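Local coordinates for protein mRNA transport regulator MTR2 (PDB 1Q42) that affects mRNA transport from the nucleus to the cytoplasm and interacts with the export factor Mex67, at residues A71-N75 with G76-I80; L170-D173 with E174-Q178; S64-K67 with R68-I72. All blocks are in the same frame, centred on the assembly; numbering follows the deposited sequence.

Interaction 1. Residues A71-N75 with G76-I80; sequences AIIVN and GQPII
Ile72 and Ile79 pack against each other at the open end of a beta hairpin whose other end is a type I' turn from Val74 to Gln77. The hairpin supplies strands 70-74 and 77-78 of the sheet of this NTF2-fold protein, with 77-78 outermost. The two isoleucines lie side by side and point the same way, and the CD1 tip of Ile79 rests 3.6 Å from the CG2 branch of Ile72. In Ile79, CG1 is anti to the carbonyl carbon (chi1 -64°) and CD1 extends from it in the trans direction, toward that branch; the same methyl stays 4.4 Å from CG2 of Val74. Phe91 of helix 87-96 touches both isoleucines, so this side of the hairpin faces the interior. Beneath them, Ile79 N donates to Ile72 O at 2.8 Å in an almost straight bond (172° at the hydrogen). Nearer the turn, Val74 and Gln77 form a hydrogen-bonded pair, with Val74 N 3.1 Å from Gln77 O and Gln77 N 3.0 Å from Val74 O. Ile73 and Pro78 between them are a non-hydrogen-bonded pair with CA atoms 4.1 Å apart, and the proline, lacking an N-H, loses no cross-strand bond there. Asn75 and Gly76 occupy the two corners of the turn, both with positive phi (83° at Gly76), as a type I' turn requires. Asn75 swings its amide away from the hairpin, where OD1 accepts from Phe190 N and ties the turn to strand 183-192. Gly76 presents bare backbone to its neighbours, and the CG2 methyl of Ile73 settles on it, 3.5 Å from Gly76 C.

Interaction 2. Residues L170-D173 with E174-Q178; sequences LVVD and ENVMQ
Val172 and Asp173 end strand 164-173, and the chain bends through Glu174 into an inverse gamma turn centred on Asn175 that brings Val176 back beside Val172. No hydrogen bond joins 170-173 to 174-178; Asp173 O lies 3.2 Å from Asn175 N, but the angle is poor. The link is apolar: Val172 CG1 meets Val176 CG2 at 4.0 Å, the two branched side chains meeting at a slant. Val172 holds CG1 anti to its backbone N (chi1 -169°), whereas Val176 sits at chi1 92°, well off a staggered value. Phe32 of helix 29-40 and Phe119 of strand 118-129 touch both valines, as does Ile182, so the pair belongs to the packing between helix and sheet. The carboxylate of Asp173 leads away from the bend, its OD2 in a salt bridge with Lys67 NZ. Further along, Gln178 NE2 donates to Asn175 O at 2.9 Å, in the carbonyl plane and on a lone pair, a bent bond closed within the loop. With no hydrogen bond across the bend, the two segments meet through one apolar contact; the loop's side-chain bond stays within it, and Lys67 takes the strand's carboxylate.

Interaction 3. Residues S64-K67 with R68-I72; sequences SNLK and RSSAI
The carbonyl of Lys67 is gripped twice by Ser70: the hydroxyl OG comes in the carbonyl plane and the amide N stands above it. OG donates to Lys67 O at 2.7 Å, while Ser70 N donates to the same oxygen at 3.1 Å from a point 67° out of the plane. The oxygen therefore accepts along two separate directions, and the paired bonds should limit rotation of this peptide. Ser70 can use both donors because its OG sits between its own backbone N and carbonyl carbon (chi1 48°), which folds the hydroxyl back toward Lys67. The other flat group, the guanidinium of Arg68, leads away from the turn: NH1 makes a salt bridge to Asp86 OD2, and NE has a long, weak ion pair with Glu181 OE1. The backbone from Lys67 to Ser70 is a type I beta turn, the corner at which the chain leaves the short strand 66-67 and enters strand 70-74 of the NTF2-fold sheet. Because the chain turns at Arg68 and Ser69, the strands on the two sides of the corner are not one continuous ribbon. Leu66 spans the inside of this corner. Its CD1 methyl meets CD1 of Ile72 tip to tip at 4.0 Å, and its CD2 lies 3.9 Å from Ser70 OG, so the hydroxyl has a methyl beside it while it gives its proton to the Lys67 carbonyl. Phe91 of helix 87-96 and Met186 of strand 183-192 touch both Leu66 and Ile72, placing this small apolar patch between helix and sheet. Lys67 sends its chain away from the turn, fully extended beyond CG; its CB stays behind, 4.3 Å from Ser70 CB.

All three contacts are local bends, each partly buried, and all reach the same mixed sheet. Interactions 1 and 3 share strand 70-74, which enters from the corner of 64-72 and leaves through the hairpin of 71-80; Ile72 serves both. Interaction 1 relies on regular cross-strand backbone bonds, interaction 3 on one carbonyl held by a serine, and interaction 2 on a valine pair alone. Every contact sets an apolar patch inward against a helix, 87-96 for interactions 1 and 3 and 29-40 for interaction 2, with exposed residues at its bend. Interactions 2 and 3 touch directly through Asp173 OD2 and Lys67 NZ, 2.8 Å apart, whereas interactions 1 and 2 do not touch.

Interaction 1. Residues A71-N75 with G76-I80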
loop_
_atom_site.group_PDB
_atom_site.type_symbol
_atom_site.label_atom_id
_atom_site.label_comp_id
_atom_site.label_asym_id
_atom_site.label_seq_id
_atom_site.Cartn_x
_atom_site.Cartn_y
_atom_site.Cartn_z
ATOM N N ALA A 71 -8.899 -9.566 -1.886
ATOM C CA ALA A 71 -9.051 -9.972 -0.491
ATOM C C ALA A 71 -7.982 -9.212 0.278
ATOM O O ALA A 71 -6.813 -9.354 -0.036
ATOM C CB ALA A 71 -8.817 -11.488 -0.342
ATOM N N ILE A 72 -8.374 -8.370 1.222
ATOM C CA ILE A 72 -7.414 -7.526 1.968
ATOM C C ILE A 72 -7.549 -7.800 3.457
ATOM O O ILE A 72 -8.689 -7.910 3.994
ATOM C CB ILE A 72 -7.649 -6.026 1.691
ATOM C CG1 ILE A 72 -7.511 -5.738 0.196
ATOM C CG2 ILE A 72 -6.667 -5.168 2.507
ATOM C CD1 ILE A 72 -7.884 -4.344 -0.217
ATOM N N ILE A 73 -6.404 -7.945 4.115
ATOM C CA ILE A 73 -6.332 -8.171 5.557
ATOM C C ILE A 73 -5.310 -7.192 6.081
ATOM O O ILE A 73 -4.231 -7.073 5.525
ATOM C CB ILE A 73 -5.888 -9.619 5.924
ATOM C CG1 ILE A 73 -6.724 -10.665 5.186
ATOM C CG2 ILE A 73 -5.953 -9.779 7.457
ATOM C CD1 ILE A 73 -6.095 -12.032 5.187
ATOM N N VAL A 74 -5.681 -6.443 7.113
ATOM C CA VAL A 74 -4.792 -5.487 7.736
ATOM C C VAL A 74 -4.683 -5.875 9.202
ATOM O O VAL A 74 -5.695 -5.888 9.915
ATOM C CB VAL A 74 -5.335 -4.052 7.596
ATOM C CG1 VAL A 74 -4.356 -3.045 8.187
ATOM C CG2 VAL A 74 -5.590 -3.741 6.139
ATOM N N ASN A 75 -3.469 -6.209 9.636
ATOM C CA ASN A 75 -3.202 -6.580 11.035
ATOM C C ASN A 75 -4.125 -7.663 11.577
ATOM O O ASN A 75 -4.625 -7.576 12.712
ATOM C CB ASN A 75 -3.233 -5.322 11.901
ATOM C CG ASN A 75 -2.053 -4.438 11.647
ATOM O OD1 ASN A 75 -0.948 -4.932 11.414
ATOM N ND2 ASN A 75 -2.260 -3.128 11.688
ATOM N N GLY A 76 -4.330 -8.691 10.754
ATOM C CA GLY A 76 -5.153 -9.839 11.092
ATOM C C GLY A 76 -6.650 -9.672 10.883
ATOM O O GLY A 76 -7.402 -10.645 11.020
ATOM N N GLN A 77 -7.093 -8.461 10.554
ATOM C CA GLN A 77 -8.520 -8.176 10.378
ATOM C C GLN A 77 -8.890 -8.045 8.900
ATOM O O GLN A 77 -8.520 -7.060 8.261
ATOM C CB GLN A 77 -8.886 -6.888 11.103
ATOM C CG GLN A 77 -8.973 -7.023 12.641
ATOM C CD GLN A 77 -7.930 -6.185 13.384
ATOM O OE1 GLN A 77 -8.050 -4.953 13.470
ATOM N NE2 GLN A 77 -6.916 -6.852 13.934
ATOM N N PRO A 78 -9.628 -9.008 8.348
ATOM C CA PRO A 78 -10.070 -8.898 6.953
ATOM C C PRO A 78 -11.006 -7.721 6.749
ATOM O O PRO A 78 -11.793 -7.372 7.638
ATOM C CB PRO A 78 -10.809 -10.214 6.703
ATOM C CG PRO A 78 -11.111 -10.726 8.012
ATOM C CD PRO A 78 -10.065 -10.278 8.952
ATOM N N ILE A 79 -10.890 -7.093 5.592
ATOM C CA ILE A 79 -11.866 -6.121 5.133
ATOM C C ILE A 79 -13.006 -6.939 4.518
ATOM O O ILE A 79 -12.759 -7.825 3.705
ATOM C CB ILE A 79 -11.226 -5.155 4.113
ATOM C CG1 ILE A 79 -10.126 -4.357 4.825
ATOM C CG2 ILE A 79 -12.280 -4.231 3.484
ATOM C CD1 ILE A 79 -9.428 -3.301 3.987
ATOM N N ILE A 80 -14.230 -6.667 4.958
ATOM C CA ILE A 80 -15.410 -7.359 4.451
ATOM C C ILE A 80 -16.112 -6.421 3.460
ATOM O O ILE A 80 -16.382 -5.278 3.801
ATOM C CB ILE A 80 -16.369 -7.714 5.620
ATOM C CG1 ILE A 80 -15.696 -8.620 6.645
ATOM C CG2 ILE A 80 -17.633 -8.398 5.109
ATOM C CD1 ILE A 80 -16.353 -8.547 8.025
#

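Interaction 2. Residues L170-D173 with E174-Q178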
loop_
_atom_site.group_PDB
_atom_site.type_symbol
_atom_site.label_atom_id
_atom_site.label_comp_id
_atom_site.label_asym_id
_atom_site.label_seq_id
_atom_site.Cartn_x
_atom_site.Cartn_y
_atom_site.Cartn_z
ATOM N N LEU A 170 1.356 -10.921 -0.858
ATOM C CA LEU A 170 0.522 -10.571 -2.005
ATOM C C LEU A 170 0.322 -11.810 -2.885
ATOM O O LEU A 170 1.225 -12.639 -3.004
ATOM C CB LEU A 170 1.233 -9.509 -2.855
ATOM C CG LEU A 170 1.594 -8.145 -2.259
ATOM C CD1 LEU A 170 2.232 -7.249 -3.365
ATOM C CD2 LEU A 170 0.444 -7.457 -1.601
ATOM N N VAL A 171 -0.849 -11.943 -3.483
ATOM C CA VAL A 171 -1.048 -12.847 -4.604
ATOM C C VAL A 171 -1.393 -11.938 -5.790
ATOM O O VAL A 171 -2.367 -11.188 -5.735
ATOM C CB VAL A 171 -2.152 -13.869 -4.338
ATOM C CG1 VAL A 171 -2.262 -14.833 -5.516
ATOM C CG2 VAL A 171 -1.876 -14.636 -3.041
ATOM N N VAL A 172 -0.569 -11.979 -6.834
ATOM C CA VAL A 172 -0.607 -10.996 -7.914
ATOM C C VAL A 172 -0.659 -11.693 -9.259
ATOM O O VAL A 172 -0.046 -12.731 -9.434
ATOM C CB VAL A 172 0.663 -10.092 -7.896
ATOM C CG1 VAL A 172 0.500 -8.908 -8.848
ATOM C CG2 VAL A 172 0.976 -9.607 -6.486
ATOM N N ASP A 173 -1.384 -11.120 -10.214
ATOM C CA ASP A 173 -1.406 -11.653 -11.579
ATOM C C ASP A 173 0.007 -11.636 -12.166
ATOM O O ASP A 173 0.792 -10.741 -11.861
ATOM C CB ASP A 173 -2.337 -10.814 -12.470
ATOM C CG ASP A 173 -3.812 -11.101 -12.238
ATOM O OD1 ASP A 173 -4.151 -11.980 -11.419
ATOM O OD2 ASP A 173 -4.714 -10.481 -12.846
ATOM N N GLU A 174 0.297 -12.608 -13.035
ATOM C CA GLU A 174 1.628 -12.812 -13.636
ATOM C C GLU A 174 2.306 -11.562 -14.206
ATOM O O GLU A 174 3.505 -11.339 -13.992
ATOM C CB GLU A 174 1.517 -13.814 -14.789
ATOM C CG GLU A 174 1.773 -15.258 -14.410
ATOM C CD GLU A 174 1.611 -16.187 -15.597
ATOM O OE1 GLU A 174 1.012 -15.755 -16.612
ATOM O OE2 GLU A 174 2.084 -17.345 -15.518
ATOM N N ASN A 175 1.550 -10.783 -14.970
ATOM C CA ASN A 175 2.106 -9.638 -15.687
ATOM C C ASN A 175 2.212 -8.435 -14.767
ATOM O O ASN A 175 1.301 -7.610 -14.682
ATOM C CB ASN A 175 1.275 -9.331 -16.933
ATOM C CG ASN A 175 1.356 -10.444 -17.966
ATOM O OD1 ASN A 175 0.343 -10.852 -18.543
ATOM N ND2 ASN A 175 2.564 -10.947 -18.198
ATOM N N VAL A 176 3.354 -8.353 -14.092
ATOM C CA VAL A 176 3.549 -7.455 -12.962
ATOM C C VAL A 176 4.127 -6.093 -13.367
ATOM O O VAL A 176 4.210 -5.183 -12.539
ATOM C CB VAL A 176 4.440 -8.143 -11.886
ATOM C CG1 VAL A 176 5.935 -7.831 -12.080
ATOM C CG2 VAL A 176 3.973 -7.764 -10.502
ATOM N N MET A 177 4.518 -5.960 -14.633
ATOM C CA MET A 177 5.022 -4.699 -15.174
ATOM C C MET A 177 3.883 -4.029 -15.963
ATOM O O MET A 177 4.059 -3.607 -17.110
ATOM C CB MET A 177 6.265 -4.963 -16.055
ATOM C CG MET A 177 7.405 -3.939 -15.899
ATOM S SD MET A 177 8.870 -4.568 -15.004
ATOM C CE MET A 177 8.393 -4.272 -13.278
ATOM N N GLN A 178 2.714 -3.935 -15.327
ATOM C CA GLN A 178 1.491 -3.494 -16.001
ATOM C C GLN A 178 0.890 -2.213 -15.429
ATOM O O GLN A 178 0.284 -1.436 -16.168
ATOM C CB GLN A 178 0.445 -4.610 -15.971
ATOM C CG GLN A 178 0.581 -5.600 -17.115
ATOM C CD GLN A 178 -0.677 -6.417 -17.332
ATOM O OE1 GLN A 178 -1.250 -6.398 -18.421
ATOM N NE2 GLN A 178 -1.112 -7.132 -16.299
#

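Interaction 3. Residues S64-K67 with R68-I72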
loop_
_atom_site.group_PDB
_atom_site.type_symbol
_atom_site.label_atom_id
_atom_site.label_comp_id
_atom_site.label_asym_id
_atom_site.label_seq_id
_atom_site.Cartn_x
_atom_site.Cartn_y
_atom_site.Cartn_z
ATOM N N SER A 64 -2.898 1.594 -5.646
ATOM C CA SER A 64 -3.682 1.565 -6.882
ATOM C C SER A 64 -3.599 0.239 -7.640
ATOM O O SER A 64 -4.484 -0.062 -8.461
ATOM C CB SER A 64 -3.264 2.698 -7.818
ATOM O OG SER A 64 -1.907 2.573 -8.158
ATOM N N ASN A 65 -2.563 -0.558 -7.378
ATOM C CA ASN A 65 -2.447 -1.860 -8.045
ATOM C C ASN A 65 -3.394 -2.935 -7.495
ATOM O O ASN A 65 -3.482 -4.035 -8.048
ATOM C CB ASN A 65 -1.008 -2.362 -8.010
ATOM C CG ASN A 65 -0.055 -1.481 -8.811
ATOM O OD1 ASN A 65 0.864 -0.899 -8.250
ATOM N ND2 ASN A 65 -0.278 -1.382 -10.125
ATOM N N LEU A 66 -4.108 -2.621 -6.417
ATOM C CA LEU A 66 -5.109 -3.531 -5.882
ATOM C C LEU A 66 -6.261 -3.679 -6.853
ATOM O O LEU A 66 -6.665 -2.716 -7.488
ATOM C CB LEU A 66 -5.644 -3.015 -4.553
ATOM C CG LEU A 66 -4.690 -3.051 -3.369
ATOM C CD1 LEU A 66 -5.244 -2.166 -2.242
ATOM C CD2 LEU A 66 -4.492 -4.485 -2.879
ATOM N N LYS A 67 -6.780 -4.897 -6.970
ATOM C CA LYS A 67 -8.035 -5.129 -7.671
ATOM C C LYS A 67 -9.204 -4.649 -6.813
ATOM O O LYS A 67 -9.168 -4.727 -5.588
ATOM C CB LYS A 67 -8.199 -6.621 -8.003
ATOM C CG LYS A 67 -7.254 -7.094 -9.076
ATOM C CD LYS A 67 -7.597 -8.500 -9.558
ATOM C CE LYS A 67 -6.555 -9.001 -10.532
ATOM N NZ LYS A 67 -6.960 -10.246 -11.225
ATOM N N ARG A 68 -10.252 -4.157 -7.471
ATOM C CA ARG A 68 -11.460 -3.729 -6.786
ATOM C C ARG A 68 -11.977 -4.801 -5.811
ATOM O O ARG A 68 -12.358 -4.475 -4.684
ATOM C CB ARG A 68 -12.540 -3.334 -7.820
ATOM C CG ARG A 68 -13.554 -2.364 -7.293
ATOM C CD ARG A 68 -13.701 -1.030 -8.048
ATOM N NE ARG A 68 -12.500 -0.176 -8.029
ATOM C CZ ARG A 68 -12.061 0.577 -6.996
ATOM N NH1 ARG A 68 -12.681 0.601 -5.817
ATOM N NH2 ARG A 68 -10.968 1.312 -7.153
ATOM N N SER A 69 -11.916 -6.068 -6.221
ATOM C CA SER A 69 -12.427 -7.192 -5.424
ATOM C C SER A 69 -11.325 -8.034 -4.765
ATOM O O SER A 69 -11.509 -9.232 -4.496
ATOM C CB SER A 69 -13.287 -8.095 -6.300
ATOM O OG SER A 69 -12.505 -8.809 -7.237
ATOM N N SER A 70 -10.180 -7.424 -4.520
ATOM C CA SER A 70 -9.092 -8.117 -3.829
ATOM C C SER A 70 -9.505 -8.500 -2.404
ATOM O O SER A 70 -10.370 -7.843 -1.801
ATOM C CB SER A 70 -7.828 -7.254 -3.799
ATOM O OG SER A 70 -8.113 -5.939 -3.379
ATOM N N ALA A 71 -8.899 -9.566 -1.886
ATOM C CA ALA A 71 -9.051 -9.972 -0.491
ATOM C C ALA A 71 -7.982 -9.212 0.278
ATOM O O ALA A 71 -6.813 -9.354 -0.036
ATOM C CB ALA A 71 -8.817 -11.488 -0.342
ATOM N N ILE A 72 -8.374 -8.370 1.222
ATOM C CA ILE A 72 -7.414 -7.526 1.968
ATOM C C ILE A 72 -7.549 -7.800 3.457
ATOM O O ILE A 72 -8.689 -7.910 3.994
ATOM C CB ILE A 72 -7.649 -6.026 1.691
ATOM C CG1 ILE A 72 -7.511 -5.738 0.196
ATOM C CG2 ILE A 72 -6.667 -5.168 2.507
ATOM C CD1 ILE A 72 -7.884 -4.344 -0.217
#